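PDB 3LQW: deoxyuridine 5'-triphosphate nucleotidohydrolase from Entamoeba histolytica, which probably hydrolyses dUTP to dUMP and diphosphate with magnesium as cofactor, supplying the precursor of thymidine nucleotides and keeping uracil out of DNA. Local coordinates for residues L88-G97 against V111-F121. Residues are numbered along the deposited sequence; the frame is centred on the assembly and turned at random. Where two conformers were deposited one is given.
Sequences LALKYGIDVG and VILFNHSNEIF. With EDO (1,2-ethanediol), chain B.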
ATOM      1  N   LEU A  88       1.611  13.473  -8.385  1.00 10.39           N
ATOM      2  CA  LEU A  88       0.719  13.025  -9.439  1.00  9.88           C
ATOM      3  C   LEU A  88      -0.677  12.729  -8.879  1.00  8.84           C
ATOM      4  O   LEU A  88      -1.669  12.905  -9.567  1.00  9.24           O
ATOM      5  CB  LEU A  88       1.260  11.817 -10.190  1.00 10.14           C
ATOM      6  CG  LEU A  88       2.609  12.026 -10.900  1.00 11.16           C
ATOM      7  CD1 LEU A  88       3.002  10.725 -11.626  1.00 13.50           C
ATOM      8  CD2 LEU A  88       2.588  13.207 -11.871  1.00 14.48           C
ATOM      9  N   ALA A  89      -0.748  12.236  -7.650  1.00  8.88           N
ATOM     10  CA  ALA A  89      -2.037  12.014  -6.979  1.00  9.21           C
ATOM     11  C   ALA A  89      -2.765  13.346  -6.753  1.00  9.87           C
ATOM     12  O   ALA A  89      -3.946  13.486  -7.059  1.00 11.00           O
ATOM     13  CB  ALA A  89      -1.822  11.240  -5.680  1.00 10.15           C
ATOM     14  N   LEU A  90      -2.035  14.298  -6.166  1.00 10.78           N
ATOM     15  CA  LEU A  90      -2.598  15.625  -5.856  0.60 12.62           C
ATOM     16  C   LEU A  90      -3.034  16.373  -7.072  1.00 12.50           C
ATOM     17  O   LEU A  90      -4.161  16.833  -7.163  1.00 14.66           O
ATOM     18  CB  LEU A  90      -1.581  16.509  -5.145  0.60 13.40           C
ATOM     19  CG  LEU A  90      -2.052  17.950  -4.942  0.60 16.14           C
ATOM     20  CD1 LEU A  90      -3.390  18.046  -4.188  0.60 19.12           C
ATOM     21  CD2 LEU A  90      -0.974  18.719  -4.227  0.60 18.03           C
ATOM     22  N   LYS A  91      -2.139  16.491  -8.042  1.00 11.55           N
ATOM     23  CA  LYS A  91      -2.402  17.342  -9.184  1.00 12.32           C
ATOM     24  C   LYS A  91      -3.321  16.714 -10.217  1.00 11.36           C
ATOM     25  O   LYS A  91      -4.128  17.387 -10.841  1.00 12.57           O
ATOM     26  CB  LYS A  91      -1.083  17.744  -9.860  1.00 13.71           C
ATOM     27  CG  LYS A  91      -0.224  18.681  -9.022  1.00 17.25           C
ATOM     28  CD  LYS A  91       1.097  18.997  -9.716  1.00 22.61           C
ATOM     29  CE  LYS A  91       0.903  19.580 -11.073  1.00 27.36           C
ATOM     30  NZ  LYS A  91       2.138  20.214 -11.618  1.00 33.26           N
ATOM     31  N   TYR A  92      -3.172  15.390 -10.437  1.00  9.86           N
ATOM     32  CA  TYR A  92      -3.772  14.727 -11.558  1.00  9.89           C
ATOM     33  C   TYR A  92      -4.690  13.557 -11.221  1.00  9.81           C
ATOM     34  O   TYR A  92      -5.243  12.948 -12.126  1.00 11.48           O
ATOM     35  CB  TYR A  92      -2.705  14.279 -12.566  1.00 10.59           C
ATOM     36  CG  TYR A  92      -1.761  15.373 -13.010  1.00 11.40           C
ATOM     37  CD1 TYR A  92      -2.185  16.389 -13.800  1.00 13.70           C
ATOM     38  CD2 TYR A  92      -0.425  15.347 -12.646  1.00 13.08           C
ATOM     39  CE1 TYR A  92      -1.304  17.378 -14.220  1.00 16.85           C
ATOM     40  CE2 TYR A  92       0.462  16.337 -13.023  1.00 16.69           C
ATOM     41  CZ  TYR A  92       0.001  17.373 -13.801  1.00 16.31           C
ATOM     42  OH  TYR A  92       0.862  18.365 -14.224  1.00 24.03           O
ATOM     43  N   GLY A  93      -4.806  13.205  -9.955  1.00  9.11           N
ATOM     44  CA  GLY A  93      -5.660  12.078  -9.562  1.00  8.53           C
ATOM     45  C   GLY A  93      -5.134  10.720  -9.941  1.00  7.52           C
ATOM     46  O   GLY A  93      -5.912   9.782 -10.056  1.00  8.50           O
ATOM     47  N   ILE A  94      -3.815  10.603 -10.107  1.00  7.40           N
ATOM     48  CA  ILE A  94      -3.192   9.319 -10.406  1.00  7.62           C
ATOM     49  C   ILE A  94      -2.984   8.477  -9.155  1.00  7.21           C
ATOM     50  O   ILE A  94      -2.496   8.984  -8.145  1.00  8.13           O
ATOM     51  CB  ILE A  94      -1.847   9.503 -11.142  1.00  8.17           C
ATOM     52  CG1 ILE A  94      -2.045  10.290 -12.421  1.00  9.28           C
ATOM     53  CG2 ILE A  94      -1.119   8.184 -11.337  1.00 10.71           C
ATOM     54  CD1 ILE A  94      -2.909   9.631 -13.467  1.00 13.58           C
ATOM     55  N   ASP A  95      -3.360   7.210  -9.225  1.00  7.45           N
ATOM     56  CA  ASP A  95      -3.031   6.262  -8.194  1.00  7.14           C
ATOM     57  C   ASP A  95      -2.324   5.105  -8.868  1.00  7.66           C
ATOM     58  O   ASP A  95      -2.413   4.922 -10.087  1.00  8.92           O
ATOM     59  CB  ASP A  95      -4.295   5.825  -7.465  1.00  8.08           C
ATOM     60  CG  ASP A  95      -4.030   5.125  -6.158  1.00  8.75           C
ATOM     61  OD1 ASP A  95      -2.919   5.245  -5.570  1.00  8.23           O
ATOM     62  OD2 ASP A  95      -4.986   4.488  -5.648  1.00 11.00           O
ATOM     63  N   VAL A  96      -1.630   4.310  -8.069  1.00  7.64           N
ATOM     64  CA  VAL A  96      -0.870   3.173  -8.553  1.00  9.66           C
ATOM     65  C   VAL A  96      -1.290   1.970  -7.844  1.00 10.69           C
ATOM     66  O   VAL A  96      -1.332   2.025  -6.589  1.00 13.02           O
ATOM     67  CB  VAL A  96       0.688   3.392  -8.359  1.00 13.33           C
ATOM     68  CG1 VAL A  96       1.461   2.170  -8.815  1.00 18.68           C
ATOM     69  CG2 VAL A  96       1.103   4.699  -9.081  1.00 19.14           C
ATOM     70  N   GLY A  97      -1.508   0.837  -8.476  0.60 11.23           N
ATOM     71  CA  GLY A  97      -1.689  -0.350  -7.575  0.60 10.91           C
ATOM     72  C   GLY A  97      -0.527  -0.666  -6.620  0.60 10.93           C
ATOM     73  O   GLY A  97       0.612  -0.693  -7.129  0.60 12.33           O
ATOM     74  N   VAL A 111       4.151  -0.747 -14.132  1.00 14.73           N
ATOM     75  CA  VAL A 111       3.375  -0.016 -13.123  1.00 15.08           C
ATOM     76  C   VAL A 111       1.948   0.177 -13.674  1.00 13.12           C
ATOM     77  O   VAL A 111       1.817   0.762 -14.742  1.00 12.96           O
ATOM     78  CB  VAL A 111       4.043   1.476 -12.844  1.00 14.55           C
ATOM     79  CG1 VAL A 111       3.243   2.232 -11.831  1.00 17.89           C
ATOM     80  CG2 VAL A 111       5.552   1.330 -12.418  1.00 18.16           C
ATOM     81  N   ILE A 112       0.903  -0.229 -12.934  1.00 11.84           N
ATOM     82  CA  ILE A 112      -0.454   0.081 -13.358  0.60 11.37           C
ATOM     83  C   ILE A 112      -0.889   1.410 -12.717  1.00  9.79           C
ATOM     84  O   ILE A 112      -0.949   1.551 -11.509  1.00 10.90           O
ATOM     85  CB  ILE A 112      -1.399  -1.093 -13.083  0.60 12.93           C
ATOM     86  CG1 ILE A 112      -2.741  -0.890 -13.780  0.60 14.10           C
ATOM     87  CG2 ILE A 112      -1.522  -1.371 -11.596  0.60 15.54           C
ATOM     88  CD1 ILE A 112      -2.714  -1.174 -15.259  0.60 14.71           C
ATOM     89  N   LEU A 113      -1.097   2.394 -13.574  1.00  8.77           N
ATOM     90  CA  LEU A 113      -1.578   3.719 -13.183  0.60  8.40           C
ATOM     91  C   LEU A 113      -3.071   3.825 -13.439  1.00  7.77           C
ATOM     92  O   LEU A 113      -3.523   3.538 -14.545  1.00  9.58           O
ATOM     93  CB  LEU A 113      -0.844   4.843 -13.951  0.60  8.56           C
ATOM     94  CG  LEU A 113       0.681   4.985 -13.743  0.60  9.86           C
ATOM     95  CD1 LEU A 113       1.191   6.187 -14.524  0.60 10.54           C
ATOM     96  CD2 LEU A 113       1.035   5.094 -12.254  0.60 12.36           C
ATOM     97  N   PHE A 114      -3.814   4.215 -12.422  1.00  7.05           N
ATOM     98  CA  PHE A 114      -5.230   4.497 -12.524  1.00  6.65           C
ATOM     99  C   PHE A 114      -5.383   6.013 -12.571  1.00  7.15           C
ATOM    100  O   PHE A 114      -4.867   6.717 -11.692  1.00  8.28           O
ATOM    101  CB  PHE A 114      -6.010   3.985 -11.308  1.00  7.06           C
ATOM    102  CG  PHE A 114      -6.067   2.489 -11.176  1.00  7.64           C
ATOM    103  CD1 PHE A 114      -7.065   1.763 -11.780  1.00  7.68           C
ATOM    104  CD2 PHE A 114      -5.152   1.797 -10.384  1.00 11.13           C
ATOM    105  CE1 PHE A 114      -7.130   0.393 -11.648  1.00  9.56           C
ATOM    106  CE2 PHE A 114      -5.221   0.412 -10.279  1.00 12.87           C
ATOM    107  CZ  PHE A 114      -6.213  -0.272 -10.890  1.00 11.49           C
ATOM    108  N   ASN A 115      -6.115   6.515 -13.554  1.00  7.20           N
ATOM    109  CA  ASN A 115      -6.419   7.939 -13.668  1.00  7.05           C
ATOM    110  C   ASN A 115      -7.818   8.183 -13.106  1.00  7.09           C
ATOM    111  O   ASN A 115      -8.811   7.961 -13.800  1.00  9.17           O
ATOM    112  CB  ASN A 115      -6.358   8.376 -15.137  1.00  7.82           C
ATOM    113  CG  ASN A 115      -6.710   9.822 -15.360  1.00  7.82           C
ATOM    114  OD1 ASN A 115      -6.971  10.567 -14.398  1.00  9.38           O
ATOM    115  ND2 ASN A 115      -6.743  10.222 -16.618  1.00  9.00           N
ATOM    116  N   HIS A 116      -7.909   8.588 -11.855  0.50  6.05           N
ATOM    117  CA  HIS A 116      -9.204   8.805 -11.254  0.50  6.13           C
ATOM    118  C   HIS A 116      -9.765  10.224 -11.452  0.50  6.85           C
ATOM    119  O   HIS A 116     -10.731  10.610 -10.818  0.50  8.29           O
ATOM    120  CB  HIS A 116      -9.140   8.429  -9.775  0.50  5.56           C
ATOM    121  CG  HIS A 116      -8.918   6.977  -9.532  0.50  4.94           C
ATOM    122  ND1 HIS A 116      -9.662   6.009 -10.172  0.50  4.18           N
ATOM    123  CD2 HIS A 116      -8.064   6.330  -8.695  0.50  4.56           C
ATOM    124  CE1 HIS A 116      -9.260   4.824  -9.735  0.50  4.08           C
ATOM    125  NE2 HIS A 116      -8.293   4.980  -8.842  0.50  4.63           N
ATOM    126  N   SER A 117      -9.201  10.958 -12.382  0.50  9.28           N
ATOM    127  CA  SER A 117      -9.744  12.257 -12.745  0.50  9.54           C
ATOM    128  C   SER A 117     -10.641  12.256 -13.981  0.50  9.36           C
ATOM    129  O   SER A 117     -10.749  11.260 -14.707  0.50  9.74           O
ATOM    130  CB  SER A 117      -8.588  13.219 -12.987  0.50  9.50           C
ATOM    131  OG  SER A 117      -8.162  13.157 -14.334  0.50  8.67           O
ATOM    132  N   ASN A 118     -11.244  13.433 -14.252  1.00 10.52           N
ATOM    133  CA  ASN A 118     -12.016  13.655 -15.479  1.00 10.55           C
ATOM    134  C   ASN A 118     -11.193  14.113 -16.669  1.00 11.43           C
ATOM    135  O   ASN A 118     -11.766  14.365 -17.738  1.00 12.71           O
ATOM    136  CB  ASN A 118     -13.134  14.675 -15.218  1.00 11.33           C
ATOM    137  CG  ASN A 118     -14.166  14.178 -14.271  1.00 12.51           C
ATOM    138  OD1 ASN A 118     -14.558  13.004 -14.342  1.00 14.65           O
ATOM    139  ND2 ASN A 118     -14.676  15.063 -13.419  1.00 13.29           N
ATOM    140  N   GLU A 119      -9.874  14.214 -16.521  1.00 10.49           N
ATOM    141  CA  GLU A 119      -8.990  14.699 -17.579  1.00 11.65           C
ATOM    142  C   GLU A 119      -8.058  13.635 -18.093  1.00 11.01           C
ATOM    143  O   GLU A 119      -7.574  12.810 -17.329  1.00 12.29           O
ATOM    144  CB  GLU A 119      -8.159  15.869 -17.098  1.00 13.75           C
ATOM    145  CG  GLU A 119      -8.965  17.134 -16.914  1.00 16.38           C
ATOM    146  CD  GLU A 119      -9.938  17.044 -15.784  1.00 16.31           C
ATOM    147  OE1 GLU A 119      -9.500  16.836 -14.647  1.00 18.76           O
ATOM    148  OE2 GLU A 119     -11.164  17.215 -16.013  1.00 16.31           O
ATOM    149  N   ILE A 120      -7.734  13.684 -19.373  1.00 11.33           N
ATOM    150  CA  ILE A 120      -6.683  12.845 -19.954  1.00 11.55           C
ATOM    151  C   ILE A 120      -5.363  13.143 -19.248  1.00 11.33           C
ATOM    152  O   ILE A 120      -5.034  14.314 -19.013  1.00 12.45           O
ATOM    153  CB  ILE A 120      -6.536  13.101 -21.472  1.00 13.15           C
ATOM    154  CG1 ILE A 120      -7.790  12.690 -22.213  1.00 15.50           C
ATOM    155  CG2 ILE A 120      -5.294  12.444 -22.043  1.00 16.91           C
ATOM    156  CD1 ILE A 120      -7.885  13.261 -23.638  1.00 19.99           C
ATOM    157  N   PHE A 121      -4.610  12.098 -18.911  1.00 10.65           N
ATOM    158  CA  PHE A 121      -3.280  12.230 -18.363  1.00 10.63           C
ATOM    159  C   PHE A 121      -2.257  11.898 -19.450  1.00 11.59           C
ATOM    160  O   PHE A 121      -2.286  10.815 -20.017  1.00 12.14           O
ATOM    161  CB  PHE A 121      -3.081  11.268 -17.178  1.00 10.78           C
ATOM    162  CG  PHE A 121      -1.702  11.382 -16.566  1.00 10.91           C
ATOM    163  CD1 PHE A 121      -1.395  12.461 -15.739  1.00 12.64           C
ATOM    164  CD2 PHE A 121      -0.727  10.461 -16.848  1.00 12.89           C
ATOM    165  CE1 PHE A 121      -0.148  12.583 -15.169  1.00 13.85           C
ATOM    166  CE2 PHE A 121       0.538  10.595 -16.302  1.00 13.64           C
ATOM    167  CZ  PHE A 121       0.810  11.656 -15.443  1.00 13.68           C
TER
HETATM  168  C1  EDO B 151     -11.373  16.660 -11.561  1.00 22.72           C
HETATM  169  O1  EDO B 151     -11.265  16.123 -12.863  1.00 21.08           O
HETATM  170  C2  EDO B 151     -12.343  15.773 -10.795  1.00 21.86           C
HETATM  171  O2  EDO B 151     -11.890  14.414 -10.811  1.00 22.42           O
HETATM  172  O   HOH W   1      -5.380  13.755 -14.836  1.00 24.29           O
HETATM  173  O   HOH W   2      -6.586   3.131  -7.555  1.00 11.21           O
HETATM  174  O   HOH W   3       1.800  -1.155 -10.320  1.00 21.99           O
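Ile94 lays its CD1 methyl over one face of the Phe121 ring, 4.0 Å from CD1 to the ring centroid. Chi1 (-58°) sets CG1 of Ile94 beside the backbone N, and chi2 then brings CD1 over the ring and against CA and CB of Asn115. Phe121 also turns an edge toward the face of Tyr92 in an offset edge-to-face pair, planes at 65°. CE1 of Phe121 comes 3.8 Å from CD2 of Tyr92. Beyond Ile94, Val96 shares its side of the sheet with Leu113 and sets CG1 3.5 Å from CG1 of Val111. Strand 94-96 lies at one end of its sheet and pairs antiparallel with strand 108-115, in the mainly beta fold of a trimeric dUTPase. Asp95 and Phe114 form the hydrogen-bonded pair, Asp95 N to Phe114 O at 2.9 Å and Phe114 N to Asp95 O at 2.8 Å. Their side chains occupy the other face, where the His116 ring packs edge-to-face with His116 of both neighbouring subunits, and Phe114 with His116 of one of them. Water 2 links Asp95 OD2 to His116 NE2. Gly93, with positive phi, ends the helix, and its O accepts from His116 N at 2.9 Å. Asn115 OD1 takes two bonds, from Ser117 N in an Asx turn and, on a lone pair, from Ser117 OG. Asn115 ND2 gives a nearly straight bond (174°) to Glu119 O, 2.8 Å away, and another to Ile58 O.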